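Long-range contact in acetyltransferase, GNAT family (PDB 3FBU), which binds coenzyme A and, as a GNAT-family member, probably transfers an acetyl group from acetyl-CoA to an acceptor substrate: residues His22-Ile34 / Glu85-Lys97. Residues are numbered along the deposited sequence; the frame is centred on the assembly and turned at random.
Sequences HEYTSDSDVMKYI and EIGWVFNPKYFNK. With COA (coenzyme A), chain C.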
loop_
_atom_site.group_PDB
_atom_site.type_symbol
_atom_site.label_atom_id
_atom_site.label_comp_id
_atom_site.label_asym_id
_atom_site.label_seq_id
_atom_site.Cartn_x
_atom_site.Cartn_y
_atom_site.Cartn_z
ATOM N N HIS A 22 21.202 -2.110 7.131
ATOM C CA HIS A 22 21.374 -0.784 6.556
ATOM C C HIS A 22 20.629 -0.595 5.220
ATOM O O HIS A 22 20.174 0.504 4.871
ATOM C CB HIS A 22 22.853 -0.435 6.446
ATOM C CG HIS A 22 23.087 1.007 6.166
ATOM N ND1 HIS A 22 22.833 1.985 7.101
ATOM C CD2 HIS A 22 23.505 1.648 5.046
ATOM C CE1 HIS A 22 23.099 3.166 6.572
ATOM N NE2 HIS A 22 23.513 2.992 5.328
ATOM N N GLU A 23 20.450 -1.676 4.485
ATOM C CA GLU A 23 19.745 -1.624 3.216
ATOM C C GLU A 23 18.352 -0.983 3.376
ATOM O O GLU A 23 17.864 -0.291 2.478
ATOM C CB GLU A 23 19.657 -3.046 2.637
ATOM C CG GLU A 23 19.006 -3.138 1.273
ATOM C CD GLU A 23 18.999 -4.575 0.741
ATOM O OE1 GLU A 23 19.472 -5.480 1.473
ATOM O OE2 GLU A 23 18.535 -4.787 -0.398
ATOM N N TYR A 24 17.707 -1.207 4.524
ATOM C CA TYR A 24 16.389 -0.611 4.786
ATOM C C TYR A 24 16.391 0.537 5.805
ATOM O O TYR A 24 15.575 1.433 5.697
ATOM C CB TYR A 24 15.342 -1.680 5.137
ATOM C CG TYR A 24 15.601 -2.551 6.354
ATOM C CD1 TYR A 24 15.168 -2.160 7.625
ATOM C CD2 TYR A 24 16.194 -3.815 6.219
ATOM C CE1 TYR A 24 15.404 -2.971 8.760
ATOM C CE2 TYR A 24 16.409 -4.642 7.334
ATOM C CZ TYR A 24 16.010 -4.230 8.596
ATOM O OH TYR A 24 16.230 -5.065 9.683
ATOM N N THR A 25 17.294 0.532 6.777
ATOM C CA THR A 25 17.334 1.636 7.729
ATOM C C THR A 25 17.850 2.956 7.116
ATOM O O THR A 25 17.626 4.028 7.675
ATOM C CB THR A 25 18.099 1.296 9.017
ATOM O OG1 THR A 25 19.440 0.917 8.703
ATOM C CG2 THR A 25 17.377 0.198 9.808
ATOM N N SER A 26 18.519 2.867 5.966
ATOM C CA SER A 26 18.920 4.047 5.191
ATOM C C SER A 26 17.835 4.532 4.229
ATOM O O SER A 26 18.020 5.538 3.516
ATOM C CB SER A 26 20.201 3.714 4.411
ATOM O OG SER A 26 19.990 2.686 3.461
ATOM N N ASP A 27 16.727 3.807 4.152
ATOM C CA ASP A 27 15.681 4.072 3.160
ATOM C C ASP A 27 14.640 4.992 3.793
ATOM O O ASP A 27 14.053 4.676 4.839
ATOM C CB ASP A 27 15.073 2.740 2.716
ATOM C CG ASP A 27 14.035 2.881 1.597
ATOM O OD1 ASP A 27 13.286 3.890 1.563
ATOM O OD2 ASP A 27 13.942 1.942 0.774
ATOM N N SER A 28 14.408 6.140 3.173
ATOM C CA SER A 28 13.600 7.172 3.833
ATOM C C SER A 28 12.118 6.842 3.784
ATOM O O SER A 28 11.375 7.261 4.663
ATOM C CB SER A 28 13.928 8.591 3.305
ATOM O OG SER A 28 13.566 8.753 1.954
ATOM N N ASP A 29 11.685 6.054 2.805
ATOM C CA ASP A 29 10.327 5.552 2.804
ATOM C C ASP A 29 10.135 4.547 3.937
ATOM O O ASP A 29 9.125 4.600 4.634
ATOM C CB ASP A 29 9.968 4.914 1.467
ATOM C CG ASP A 29 9.816 5.952 0.352
ATOM O OD1 ASP A 29 9.430 7.116 0.665
ATOM O OD2 ASP A 29 10.081 5.601 -0.827
ATOM N N VAL A 30 11.114 3.664 4.147
ATOM C CA VAL A 30 11.034 2.695 5.248
ATOM C C VAL A 30 10.945 3.375 6.614
ATOM O O VAL A 30 10.164 2.957 7.457
ATOM C CB VAL A 30 12.230 1.713 5.250
ATOM C CG1 VAL A 30 12.224 0.841 6.537
ATOM C CG2 VAL A 30 12.203 0.864 3.988
ATOM N N MET A 31 11.741 4.419 6.824
ATOM C CA MET A 31 11.897 5.038 8.141
ATOM C C MET A 31 11.010 6.286 8.353
ATOM O O MET A 31 11.153 6.975 9.348
ATOM C CB MET A 31 13.383 5.351 8.389
ATOM C CG MET A 31 14.299 4.128 8.219
ATOM S SD MET A 31 14.085 2.840 9.501
ATOM C CE MET A 31 15.196 3.409 10.765
ATOM N N LYS A 32 10.069 6.514 7.444
ATOM C CA LYS A 32 9.084 7.617 7.528
ATOM C C LYS A 32 8.413 7.737 8.904
ATOM O O LYS A 32 8.318 8.838 9.453
ATOM C CB LYS A 32 8.029 7.411 6.429
ATOM C CG LYS A 32 6.679 8.104 6.629
ATOM C CD LYS A 32 6.611 9.440 5.949
ATOM C CE LYS A 32 5.200 10.036 6.041
ATOM N NZ LYS A 32 5.228 11.468 5.641
ATOM N N TYR A 33 7.961 6.620 9.466
ATOM C CA TYR A 33 7.267 6.641 10.757
ATOM C C TYR A 33 8.124 6.274 11.919
ATOM O O TYR A 33 7.654 6.132 12.999
ATOM C CB TYR A 33 6.039 5.751 10.739
ATOM C CG TYR A 33 5.029 6.148 9.750
ATOM C CD1 TYR A 33 4.231 7.249 9.957
ATOM C CD2 TYR A 33 4.866 5.442 8.592
ATOM C CE1 TYR A 33 3.303 7.614 9.044
ATOM C CE2 TYR A 33 3.944 5.802 7.694
ATOM C CZ TYR A 33 3.181 6.892 7.916
ATOM O OH TYR A 33 2.278 7.242 7.009
ATOM N N ILE A 34 9.395 6.083 11.687
ATOM C CA ILE A 34 10.288 5.724 12.737
ATOM C C ILE A 34 10.810 7.050 13.274
ATOM O O ILE A 34 11.187 7.901 12.524
ATOM C CB ILE A 34 11.481 4.920 12.238
ATOM C CG1 ILE A 34 11.094 3.632 11.515
ATOM C CG2 ILE A 34 12.404 4.617 13.329
ATOM C CD1 ILE A 34 10.014 2.899 12.032
ATOM N N GLU A 85 6.062 -4.589 24.356
ATOM C CA GLU A 85 5.704 -3.900 23.138
ATOM C C GLU A 85 6.405 -4.588 21.956
ATOM O O GLU A 85 7.587 -5.028 22.063
ATOM C CB GLU A 85 6.124 -2.434 23.221
ATOM C CG GLU A 85 5.949 -1.667 21.929
ATOM C CD GLU A 85 6.292 -0.186 22.009
ATOM O OE1 GLU A 85 6.862 0.280 23.041
ATOM O OE2 GLU A 85 5.981 0.505 21.012
ATOM N N ILE A 86 5.678 -4.697 20.849
ATOM C CA ILE A 86 6.161 -5.337 19.611
ATOM C C ILE A 86 6.061 -4.332 18.453
ATOM O O ILE A 86 5.178 -3.468 18.423
ATOM C CB ILE A 86 5.369 -6.662 19.301
ATOM C CG1 ILE A 86 6.040 -7.539 18.199
ATOM C CG2 ILE A 86 3.897 -6.345 18.953
ATOM C CD1 ILE A 86 5.443 -8.983 18.105
ATOM N N GLY A 87 6.960 -4.514 17.484
ATOM C CA GLY A 87 7.031 -3.732 16.282
ATOM C C GLY A 87 7.863 -4.464 15.255
ATOM O O GLY A 87 8.322 -5.589 15.501
ATOM N N TRP A 88 8.114 -3.798 14.131
ATOM C CA TRP A 88 8.676 -4.478 12.964
ATOM C C TRP A 88 9.172 -3.449 11.975
ATOM O O TRP A 88 8.517 -2.446 11.776
ATOM C CB TRP A 88 7.589 -5.344 12.298
ATOM C CG TRP A 88 6.207 -4.799 12.463
ATOM C CD1 TRP A 88 5.638 -3.743 11.811
ATOM C CD2 TRP A 88 5.227 -5.273 13.379
ATOM N NE1 TRP A 88 4.345 -3.537 12.265
ATOM C CE2 TRP A 88 4.067 -4.466 13.225
ATOM C CE3 TRP A 88 5.212 -6.298 14.323
ATOM C CZ2 TRP A 88 2.934 -4.647 13.995
ATOM C CZ3 TRP A 88 4.088 -6.478 15.074
ATOM C CH2 TRP A 88 2.959 -5.675 14.903
ATOM N N VAL A 89 10.319 -3.717 11.345
ATOM C CA VAL A 89 10.845 -2.901 10.254
ATOM C C VAL A 89 11.470 -3.876 9.246
ATOM O O VAL A 89 12.337 -4.680 9.618
ATOM C CB VAL A 89 11.930 -1.906 10.725
ATOM C CG1 VAL A 89 12.377 -0.996 9.552
ATOM C CG2 VAL A 89 11.448 -1.069 12.006
ATOM N N PHE A 90 11.004 -3.802 7.999
ATOM C CA PHE A 90 11.359 -4.784 6.978
ATOM C C PHE A 90 11.888 -4.090 5.733
ATOM O O PHE A 90 11.693 -2.887 5.530
ATOM C CB PHE A 90 10.160 -5.692 6.638
ATOM C CG PHE A 90 9.996 -6.835 7.590
ATOM C CD1 PHE A 90 9.595 -6.608 8.893
ATOM C CD2 PHE A 90 10.243 -8.118 7.200
ATOM C CE1 PHE A 90 9.479 -7.634 9.768
ATOM C CE2 PHE A 90 10.109 -9.148 8.071
ATOM C CZ PHE A 90 9.722 -8.912 9.362
ATOM N N ASN A 91 12.623 -4.867 4.957
ATOM C CA ASN A 91 13.197 -4.467 3.694
ATOM C C ASN A 91 12.100 -4.486 2.640
ATOM O O ASN A 91 11.464 -5.535 2.439
ATOM C CB ASN A 91 14.321 -5.452 3.324
ATOM C CG ASN A 91 15.088 -5.052 2.075
ATOM O OD1 ASN A 91 14.522 -4.553 1.101
ATOM N ND2 ASN A 91 16.401 -5.287 2.097
ATOM N N PRO A 92 11.884 -3.353 1.968
ATOM C CA PRO A 92 10.827 -3.231 0.946
ATOM C C PRO A 92 10.918 -4.265 -0.177
ATOM O O PRO A 92 9.900 -4.574 -0.786
ATOM C CB PRO A 92 11.020 -1.838 0.362
ATOM C CG PRO A 92 11.991 -1.129 1.195
ATOM C CD PRO A 92 12.636 -2.097 2.163
ATOM N N LYS A 93 12.108 -4.798 -0.449
ATOM C CA LYS A 93 12.205 -5.897 -1.430
ATOM C C LYS A 93 11.336 -7.072 -1.050
ATOM O O LYS A 93 10.976 -7.884 -1.915
ATOM C CB LYS A 93 13.624 -6.405 -1.584
ATOM C CG LYS A 93 14.543 -5.416 -2.193
ATOM C CD LYS A 93 15.960 -5.930 -2.117
ATOM C CE LYS A 93 16.950 -4.885 -2.584
ATOM N NZ LYS A 93 16.668 -4.421 -3.973
ATOM N N TYR A 94 11.020 -7.200 0.236
ATOM C CA TYR A 94 10.309 -8.380 0.718
ATOM C C TYR A 94 8.915 -8.099 1.286
ATOM O O TYR A 94 8.315 -8.962 1.906
ATOM C CB TYR A 94 11.191 -9.111 1.741
ATOM C CG TYR A 94 12.525 -9.481 1.136
ATOM C CD1 TYR A 94 12.670 -10.652 0.395
ATOM C CD2 TYR A 94 13.624 -8.638 1.257
ATOM C CE1 TYR A 94 13.882 -10.986 -0.184
ATOM C CE2 TYR A 94 14.847 -8.965 0.661
ATOM C CZ TYR A 94 14.960 -10.138 -0.051
ATOM O OH TYR A 94 16.157 -10.479 -0.633
ATOM N N PHE A 95 8.390 -6.909 1.028
ATOM C CA PHE A 95 7.050 -6.540 1.480
ATOM C C PHE A 95 5.944 -7.376 0.829
ATOM O O PHE A 95 6.099 -7.917 -0.289
ATOM C CB PHE A 95 6.741 -5.064 1.154
ATOM C CG PHE A 95 7.449 -4.056 2.021
ATOM C CD1 PHE A 95 8.209 -4.430 3.123
ATOM C CD2 PHE A 95 7.311 -2.701 1.745
ATOM C CE1 PHE A 95 8.826 -3.466 3.910
ATOM C CE2 PHE A 95 7.934 -1.738 2.536
ATOM C CZ PHE A 95 8.703 -2.136 3.624
ATOM N N ASN A 96 4.824 -7.451 1.540
ATOM C CA ASN A 96 3.588 -7.988 1.018
ATOM C C ASN A 96 3.683 -9.452 0.629
ATOM O O ASN A 96 2.985 -9.913 -0.278
ATOM C CB ASN A 96 3.112 -7.119 -0.155
ATOM C CG ASN A 96 2.879 -5.685 0.263
ATOM O OD1 ASN A 96 2.242 -5.436 1.281
ATOM N ND2 ASN A 96 3.410 -4.746 -0.490
ATOM N N LYS A 97 4.556 -10.176 1.331
ATOM C CA LYS A 97 4.630 -11.626 1.247
ATOM C C LYS A 97 4.240 -12.291 2.570
ATOM O O LYS A 97 4.242 -13.508 2.680
ATOM C CB LYS A 97 6.024 -12.054 0.822
ATOM C CG LYS A 97 6.493 -11.432 -0.502
ATOM C CD LYS A 97 8.027 -11.572 -0.643
ATOM C CE LYS A 97 8.561 -10.839 -1.894
ATOM N NZ LYS A 97 7.878 -11.353 -3.140
HETATM N N1A COA C . -2.801 -0.141 1.849
HETATM C C2A COA C . -3.568 -1.118 2.428
HETATM N N3A COA C . -3.005 -2.312 2.793
HETATM C C4A COA C . -1.675 -2.505 2.580
HETATM C C5A COA C . -0.881 -1.530 2.000
HETATM C C6A COA C . -1.454 -0.312 1.642
HETATM N N6A COA C . -0.721 0.667 1.107
HETATM N N7A COA C . 0.367 -2.010 1.922
HETATM C C8A COA C . 0.392 -3.262 2.421
HETATM N N9A COA C . -0.878 -3.583 2.828
HETATM C C1B COA C . -1.337 -4.766 3.567
HETATM C C2B COA C . -1.032 -6.083 2.850
HETATM O O2B COA C . -2.008 -6.395 1.863
HETATM C C3B COA C . -1.045 -7.024 4.035
HETATM O O3B COA C . -2.374 -7.390 4.369
HETATM P P3B COA C . -3.114 -8.711 3.793
HETATM O O7A COA C . -4.358 -8.997 4.570
HETATM O O8A COA C . -3.403 -8.462 2.336
HETATM O O9A COA C . -2.134 -9.852 3.959
HETATM C C4B COA C . -0.447 -6.181 5.172
HETATM O O4B COA C . -0.684 -4.843 4.827
HETATM C C5B COA C . 1.054 -6.382 5.338
HETATM O O5B COA C . 1.248 -7.688 5.848
HETATM P P1A COA C . 2.664 -8.418 5.707
HETATM O O1A COA C . 2.843 -8.885 4.273
HETATM O O2A COA C . 2.753 -9.510 6.700
HETATM O O3A COA C . 3.676 -7.236 6.107
HETATM P P2A COA C . 5.095 -6.909 5.411
HETATM O O4A COA C . 5.949 -8.153 5.431
HETATM O O5A COA C . 4.838 -6.295 4.031
HETATM O O6A COA C . 5.658 -5.783 6.426
HETATM C CBP COA C . 5.720 -3.678 7.550
HETATM C CCP COA C . 4.825 -4.793 7.007
HETATM C CDP COA C . 6.736 -4.376 8.473
HETATM C CEP COA C . 4.759 -2.744 8.287
HETATM C CAP COA C . 6.427 -2.950 6.377
HETATM O OAP COA C . 5.497 -2.247 5.567
HETATM C C9P COA C . 7.430 -1.935 6.835
HETATM O O9P COA C . 8.672 -2.342 7.259
HETATM N N8P COA C . 7.086 -0.646 6.921
HETATM C C7P COA C . 8.082 0.389 7.194
HETATM C C6P COA C . 8.516 0.435 8.649
HETATM C C5P COA C . 7.342 0.741 9.578
HETATM O O5P COA C . 6.585 1.723 9.407
HETATM N N4P COA C . 7.212 -0.081 10.599
HETATM C C3P COA C . 6.061 -0.001 11.507
HETATM C C2P COA C . 6.186 1.055 12.583
HETATM S S1P COA C . 4.808 0.933 13.764
#
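One wall of the coenzyme A cleft of the GNAT fold is built here from the end of strand 83-90 with the loop that follows it, and from the turn after helix 18-25; V30 and V89 line it, and Y24 and P92 pack behind them. V89 sends CG1 into the apolar centre of the contact, 3.5 Å from V30 CG1 and 3.6 Å from Y24 CD1; its other methyl, CG2, faces I34 CD1. Y24 lays one ring face over the backbone where F90 passes into N91, a pose set by its chi1 of 60°, which lodges CG between the backbone N and the carbonyl carbon. The two methyls of V30 divide the work: while CG1 meets V89, CG2 presses on the P92 ring, with a tight 3.4 Å to CG. Each segment contains an Asx turn: D27 OD1 accepts from D29 N, and N91 OD1 from K93 N at 2.9 Å. No hydrogen bond joins the segments directly, but coenzyme A bonds to the strand backbone: F90 N donates to O9P (2.8 Å) and N4P to W88 O (2.9 Å), so the pantetheine arm pairs with the strand much as a neighbouring β-strand would, as in other GNAT enzymes, while V30 O approaches C6P. Further along, N96 N gives O5A of the pyrophosphate a nearly straight bond (171°). Y24 OH is hydrogen-bonded to H72 ND1 on the adjacent strand 68-79, whereas the F90 side chain points away from segment 22-34 and packs against Y99 and A100 of helix 99-114.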